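PDB 5AQ1: glucose-6-phosphate dehydrogenase from Trypanosoma cruzi, which catalyses the NADP+-dependent oxidation of glucose 6-phosphate to 6-phosphogluconolactone, the first step of the oxidative pentose phosphate pathway. Local coordinates for residues E80-D85 and I108-G113; T282-R287 and N353-G358. All coordinates share one frame; numbering follows the deposited sequence.

How the contacts relate
Contact 1 (80-85 with 108-113) and contact 2 (282-287 with 353-358) lie on opposite sides of the chain's centre, their own centres about 49 Å apart and their nearest atoms about 35 Å apart, so neither touches the other. They follow one another along the chain, the first in the NAD-binding domain and the second in the C-terminal domain. Contact 1 sits at an edge strand of the parallel sheet, where the side chain of Tyr110 comes to about 5 Å from bound NADPH. Contact 2 joins two loops of the other domain; no residue of its two segments belongs to the glucose 6-phosphate pocket, and Lys285, Arg287 and Asp354 of its segments reach neighbouring subunits.

Contact 1. Residues E80-D85 and I108-G113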
loop_
_atom_site.group_PDB
_atom_site.type_symbol
_atom_site.label_atom_id
_atom_site.label_comp_id
_atom_site.label_asym_id
_atom_site.label_seq_id
_atom_site.Cartn_x
_atom_site.Cartn_y
_atom_site.Cartn_z
ATOM N N GLU B 80 -15.766 -55.375 29.032
ATOM C CA GLU B 80 -14.381 -55.231 29.496
ATOM C C GLU B 80 -13.344 -55.682 28.460
ATOM O O GLU B 80 -12.285 -55.062 28.331
ATOM C CB GLU B 80 -14.174 -55.988 30.823
ATOM C CG GLU B 80 -13.911 -55.117 32.050
ATOM C CD GLU B 80 -14.585 -53.758 31.994
ATOM O OE1 GLU B 80 -15.813 -53.705 31.775
ATOM O OE2 GLU B 80 -13.878 -52.741 32.154
ATOM N N LYS B 81 -13.651 -56.752 27.730
ATOM C CA LYS B 81 -12.729 -57.288 26.729
ATOM C C LYS B 81 -12.681 -56.383 25.507
ATOM O O LYS B 81 -11.603 -56.062 25.007
ATOM C CB LYS B 81 -13.129 -58.707 26.319
ATOM C CG LYS B 81 -12.010 -59.481 25.640
ATOM C CD LYS B 81 -12.452 -60.873 25.216
ATOM C CE LYS B 81 -13.016 -60.872 23.804
ATOM N NZ LYS B 81 -13.552 -62.208 23.425
ATOM N N TRP B 82 -13.858 -55.980 25.033
ATOM C CA TRP B 82 -13.983 -55.010 23.939
ATOM C C TRP B 82 -13.173 -53.745 24.219
ATOM O O TRP B 82 -12.460 -53.254 23.346
ATOM C CB TRP B 82 -15.459 -54.660 23.723
ATOM C CG TRP B 82 -15.712 -53.508 22.793
ATOM C CD1 TRP B 82 -15.420 -53.445 21.464
ATOM C CD2 TRP B 82 -16.339 -52.260 23.126
ATOM N NE1 TRP B 82 -15.814 -52.233 20.948
ATOM C CE2 TRP B 82 -16.385 -51.489 21.947
ATOM C CE3 TRP B 82 -16.867 -51.722 24.307
ATOM C CZ2 TRP B 82 -16.934 -50.205 21.914
ATOM C CZ3 TRP B 82 -17.413 -50.445 24.273
ATOM C CH2 TRP B 82 -17.440 -49.701 23.086
ATOM N N LYS B 83 -13.280 -53.233 25.441
ATOM C CA LYS B 83 -12.534 -52.044 25.850
ATOM C C LYS B 83 -11.026 -52.287 25.861
ATOM O O LYS B 83 -10.260 -51.500 25.307
ATOM C CB LYS B 83 -12.995 -51.570 27.230
ATOM C CG LYS B 83 -14.341 -50.865 27.212
ATOM C CD LYS B 83 -15.064 -50.974 28.545
ATOM C CE LYS B 83 -14.236 -50.423 29.688
ATOM N NZ LYS B 83 -15.037 -50.291 30.936
ATOM N N LYS B 84 -10.611 -53.385 26.485
ATOM C CA LYS B 84 -9.190 -53.684 26.648
ATOM C C LYS B 84 -8.509 -54.108 25.341
ATOM O O LYS B 84 -7.373 -53.710 25.083
ATOM C CB LYS B 84 -8.998 -54.769 27.711
ATOM C CG LYS B 84 -7.557 -54.956 28.156
ATOM C CD LYS B 84 -7.419 -56.185 29.032
ATOM C CE LYS B 84 -6.011 -56.291 29.585
ATOM N NZ LYS B 84 -5.846 -57.502 30.431
ATOM N N ASP B 85 -9.194 -54.911 24.529
ATOM C CA ASP B 85 -8.604 -55.458 23.301
ATOM C C ASP B 85 -8.814 -54.561 22.084
ATOM O O ASP B 85 -7.846 -54.174 21.425
ATOM C CB ASP B 85 -9.157 -56.859 23.015
ATOM C CG ASP B 85 -8.733 -57.882 24.058
ATOM O OD1 ASP B 85 -7.839 -57.579 24.879
ATOM O OD2 ASP B 85 -9.294 -58.998 24.056
ATOM N N ILE B 108 -15.597 -45.745 30.975
ATOM C CA ILE B 108 -16.392 -46.090 29.797
ATOM C C ILE B 108 -17.426 -47.164 30.111
ATOM O O ILE B 108 -17.090 -48.202 30.668
ATOM C CB ILE B 108 -15.503 -46.582 28.634
ATOM C CG1 ILE B 108 -14.504 -45.489 28.242
ATOM C CG2 ILE B 108 -16.361 -46.965 27.431
ATOM C CD1 ILE B 108 -13.537 -45.882 27.141
ATOM N N SER B 109 -18.678 -46.903 29.736
ATOM C CA SER B 109 -19.743 -47.907 29.770
ATOM C C SER B 109 -20.278 -48.133 28.361
ATOM O O SER B 109 -20.073 -47.302 27.471
ATOM C CB SER B 109 -20.890 -47.449 30.664
ATOM O OG SER B 109 -20.445 -47.213 31.983
ATOM N N TYR B 110 -20.950 -49.265 28.161
ATOM C CA TYR B 110 -21.630 -49.549 26.897
ATOM C C TYR B 110 -23.085 -49.910 27.156
ATOM O O TYR B 110 -23.443 -50.379 28.238
ATOM C CB TYR B 110 -20.936 -50.672 26.112
ATOM C CG TYR B 110 -21.562 -50.914 24.750
ATOM C CD1 TYR B 110 -21.240 -50.114 23.663
ATOM C CD2 TYR B 110 -22.508 -51.917 24.566
ATOM C CE1 TYR B 110 -21.829 -50.320 22.425
ATOM C CE2 TYR B 110 -23.104 -52.128 23.335
ATOM C CZ TYR B 110 -22.761 -51.328 22.268
ATOM O OH TYR B 110 -23.353 -51.542 21.046
ATOM N N MET B 111 -23.915 -49.680 26.146
ATOM C CA MET B 111 -25.349 -49.871 26.248
ATOM C C MET B 111 -25.921 -50.156 24.864
ATOM O O MET B 111 -25.501 -49.553 23.879
ATOM C CB MET B 111 -25.953 -48.601 26.833
ATOM C CG MET B 111 -27.459 -48.516 26.781
ATOM S SD MET B 111 -28.014 -46.873 27.257
ATOM C CE MET B 111 -29.741 -47.261 27.519
ATOM N N THR B 112 -26.882 -51.072 24.796
ATOM C CA THR B 112 -27.497 -51.466 23.529
ATOM C C THR B 112 -28.848 -50.773 23.343
ATOM O O THR B 112 -29.604 -50.594 24.301
ATOM C CB THR B 112 -27.678 -52.996 23.451
ATOM O OG1 THR B 112 -26.396 -53.634 23.544
ATOM C CG2 THR B 112 -28.346 -53.409 22.143
ATOM N N GLY B 113 -29.139 -50.377 22.106
ATOM C CA GLY B 113 -30.417 -49.753 21.775
ATOM C C GLY B 113 -30.517 -49.373 20.310
ATOM O O GLY B 113 -29.506 -49.298 19.609
#
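Trp82 and Tyr110 meet where helix 79-87 packs against strand 108-112, an edge strand of the parallel sheet in the Rossmann-type dinucleotide-binding domain. The pair is T-shaped: the edge of Tyr110 is directed at the face of the Trp82 six-membered ring, with planes at 69° and centroids 5.3 Å apart. The closest approach is Trp82 CH2 to Tyr110 CD1 at 3.9 Å, while Trp82 CZ3 also lies near Tyr110 CB. Both rings leave their backbones with CG anti to N (chi1 170° for Trp82, -176° for Tyr110), which turns them toward each other across the helix-strand interface. Met76 touches both side chains, and Tyr110 OH is hydrogen-bonded to Ser74 O.

Away from this packed side, the helix turns Lys81, Lys84 and Asp85 outward, where they are exposed and make no contact with the strand. Lys83 lies between the two regimes. Its buried aliphatic chain runs antiparallel to the side chain of Ile108, with Lys83 CE nearest Ile108 CB, and its ammonium is shared by Leu105 O, the exposed Glu80 and the strand. Glu80 OE2 receives Lys83 NZ on the syn side at 3.0 Å; Lys83 NZ gives its bond across the contact to Ile108 O at 2.9 Å.

Contact 2. Residues T282-R287 and N353-G358; sequences TMEKPR and NDRWHG
Glu284 and Arg355 form a two-pronged, side-on salt bridge between the loops. Arg355 NE donates to Glu284 OE2 and Arg355 NH2 to Glu284 OE1, each at 2.9 Å and both nearly straight. Both oxygens lie close to the guanidinium plane, yet the carboxylate is turned 46° against it, so the donors arrive from above the carboxylate plane. The Glu284 chain, bent at chi2 (-66°), brings the carboxylate across to an arginine approaching from the opposite direction. Arg355 NH1 has a further partner, Trp235 O, which would help fix the guanidinium.

A second polar link runs from Trp356 NE1 to Thr282 O at 3.0 Å, in the indole plane and on a lone pair of the carbonyl. One water joins the two links, donating to Thr282 O and Glu284 OE2 and accepting a weak bond from Asn353 ND2. The turn of the second loop is held by Asn353 OD1, which accepts from Trp356 N at 2.9 Å.

Farther out, Thr282 CG2 makes a CH-pi contact over one indole face, 4.2 Å from the five-membered-ring centroid of Trp356, and Arg355 CG lies over the opposite face. Phe361 and Trp235 extend this aromatic cluster. Away from it, at the interface with a neighbouring subunit, Asp354 pairs with Lys285 of that subunit and Lys285 with Asp354 of that subunit, both as salt bridges. The arrangement is a loop-to-loop junction in the C-terminal domain, joining the exit of helix 264-282 to an Asx motif at Asn353 in the connection between strands 344-349 and 361-366.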
loop_
_atom_site.group_PDB
_atom_site.type_symbol
_atom_site.label_atom_id
_atom_site.label_comp_id
_atom_site.label_asym_id
_atom_site.label_seq_id
_atom_site.Cartn_x
_atom_site.Cartn_y
_atom_site.Cartn_z
ATOM N N THR B 282 -8.911 -16.216 3.265
ATOM C CA THR B 282 -9.476 -15.104 2.497
ATOM C C THR B 282 -10.339 -14.119 3.296
ATOM O O THR B 282 -10.531 -12.983 2.860
ATOM C CB THR B 282 -10.325 -15.626 1.321
ATOM O OG1 THR B 282 -11.352 -16.491 1.817
ATOM C CG2 THR B 282 -9.452 -16.384 0.329
ATOM N N MET B 283 -10.875 -14.550 4.436
ATOM C CA MET B 283 -11.739 -13.702 5.258
ATOM C C MET B 283 -11.066 -12.386 5.628
ATOM O O MET B 283 -9.840 -12.288 5.647
ATOM C CB MET B 283 -12.160 -14.432 6.544
ATOM C CG MET B 283 -11.010 -14.777 7.485
ATOM S SD MET B 283 -11.503 -15.720 8.948
ATOM C CE MET B 283 -11.573 -14.424 10.174
ATOM N N GLU B 284 -11.882 -11.378 5.922
ATOM C CA GLU B 284 -11.377 -10.128 6.475
ATOM C C GLU B 284 -11.000 -10.318 7.941
ATOM O O GLU B 284 -11.366 -11.315 8.567
ATOM C CB GLU B 284 -12.423 -9.016 6.352
ATOM C CG GLU B 284 -12.725 -8.601 4.920
ATOM C CD GLU B 284 -11.538 -7.949 4.240
ATOM O OE1 GLU B 284 -10.853 -7.130 4.895
ATOM O OE2 GLU B 284 -11.286 -8.260 3.056
ATOM N N LYS B 285 -10.257 -9.357 8.479
ATOM C CA LYS B 285 -9.932 -9.351 9.894
ATOM C C LYS B 285 -11.235 -9.265 10.693
ATOM O O LYS B 285 -12.052 -8.375 10.448
ATOM C CB LYS B 285 -9.029 -8.171 10.229
ATOM C CG LYS B 285 -8.593 -8.132 11.683
ATOM C CD LYS B 285 -7.817 -6.866 12.001
ATOM C CE LYS B 285 -6.440 -6.874 11.367
ATOM N NZ LYS B 285 -5.621 -5.745 11.876
ATOM N N PRO B 286 -11.445 -10.201 11.635
ATOM C CA PRO B 286 -12.686 -10.195 12.402
ATOM C C PRO B 286 -12.728 -9.094 13.449
ATOM O O PRO B 286 -11.689 -8.577 13.858
ATOM C CB PRO B 286 -12.702 -11.579 13.058
ATOM C CG PRO B 286 -11.270 -11.962 13.171
ATOM C CD PRO B 286 -10.581 -11.343 11.987
ATOM N N ARG B 287 -13.943 -8.755 13.867
ATOM C CA ARG B 287 -14.182 -7.665 14.805
ATOM C C ARG B 287 -13.601 -7.964 16.178
ATOM O O ARG B 287 -13.236 -7.052 16.912
ATOM C CB ARG B 287 -15.684 -7.387 14.908
ATOM C CG ARG B 287 -16.264 -6.785 13.641
ATOM C CD ARG B 287 -17.782 -6.748 13.662
ATOM N NE ARG B 287 -18.321 -6.203 12.418
ATOM C CZ ARG B 287 -19.603 -6.239 12.062
ATOM N NH1 ARG B 287 -20.511 -6.796 12.852
ATOM N NH2 ARG B 287 -19.981 -5.716 10.903
ATOM N N ASN B 353 -13.981 -9.666 -4.538
ATOM C CA ASN B 353 -13.949 -8.479 -3.696
ATOM C C ASN B 353 -12.629 -7.734 -3.907
ATOM O O ASN B 353 -11.787 -8.157 -4.704
ATOM C CB ASN B 353 -14.188 -8.837 -2.221
ATOM C CG ASN B 353 -13.042 -9.619 -1.596
ATOM O OD1 ASN B 353 -11.909 -9.599 -2.079
ATOM N ND2 ASN B 353 -13.330 -10.290 -0.490
ATOM N N ASP B 354 -12.452 -6.632 -3.194
ATOM C CA ASP B 354 -11.338 -5.732 -3.459
ATOM C C ASP B 354 -9.997 -6.262 -2.958
ATOM O O ASP B 354 -8.956 -5.927 -3.513
ATOM C CB ASP B 354 -11.649 -4.361 -2.880
ATOM C CG ASP B 354 -12.855 -3.727 -3.544
ATOM O OD1 ASP B 354 -12.765 -3.393 -4.750
ATOM O OD2 ASP B 354 -13.896 -3.575 -2.876
ATOM N N ARG B 355 -10.020 -7.097 -1.928
ATOM C CA ARG B 355 -8.801 -7.737 -1.455
ATOM C C ARG B 355 -8.265 -8.749 -2.468
ATOM O O ARG B 355 -7.048 -8.882 -2.623
ATOM C CB ARG B 355 -9.048 -8.431 -0.115
ATOM C CG ARG B 355 -7.821 -9.101 0.491
ATOM C CD ARG B 355 -8.167 -9.793 1.794
ATOM N NE ARG B 355 -8.470 -8.833 2.850
ATOM C CZ ARG B 355 -7.569 -8.280 3.659
ATOM N NH1 ARG B 355 -6.274 -8.575 3.556
ATOM N NH2 ARG B 355 -7.969 -7.416 4.584
ATOM N N TRP B 356 -9.168 -9.448 -3.155
ATOM C CA TRP B 356 -8.807 -10.648 -3.921
ATOM C C TRP B 356 -9.051 -10.590 -5.426
ATOM O O TRP B 356 -8.785 -11.569 -6.126
ATOM C CB TRP B 356 -9.555 -11.857 -3.346
ATOM C CG TRP B 356 -9.132 -12.191 -1.967
ATOM C CD1 TRP B 356 -9.904 -12.174 -0.844
ATOM C CD2 TRP B 356 -7.818 -12.580 -1.548
ATOM N NE1 TRP B 356 -9.154 -12.539 0.251
ATOM C CE2 TRP B 356 -7.870 -12.792 -0.154
ATOM C CE3 TRP B 356 -6.602 -12.773 -2.217
ATOM C CZ2 TRP B 356 -6.756 -13.187 0.582
ATOM C CZ3 TRP B 356 -5.495 -13.167 -1.485
ATOM C CH2 TRP B 356 -5.580 -13.371 -0.100
ATOM N N HIS B 357 -9.528 -9.457 -5.934
ATOM C CA HIS B 357 -9.830 -9.353 -7.360
ATOM C C HIS B 357 -8.603 -9.690 -8.207
ATOM O O HIS B 357 -7.516 -9.148 -7.987
ATOM C CB HIS B 357 -10.338 -7.958 -7.723
ATOM C CG HIS B 357 -10.669 -7.794 -9.177
ATOM N ND1 HIS B 357 -11.693 -8.484 -9.793
ATOM C CD2 HIS B 357 -10.110 -7.017 -10.136
ATOM C CE1 HIS B 357 -11.750 -8.140 -11.068
ATOM N NE2 HIS B 357 -10.800 -7.252 -11.301
ATOM N N GLY B 358 -8.788 -10.601 -9.158
ATOM C CA GLY B 358 -7.735 -10.983 -10.087
ATOM C C GLY B 358 -6.759 -12.031 -9.578
ATOM O O GLY B 358 -5.850 -12.424 -10.310
HETATM O O HOH W 1 -12.155 -10.846 2.203
HETATM O O HOH W 2 -12.381 -7.036 0.438
#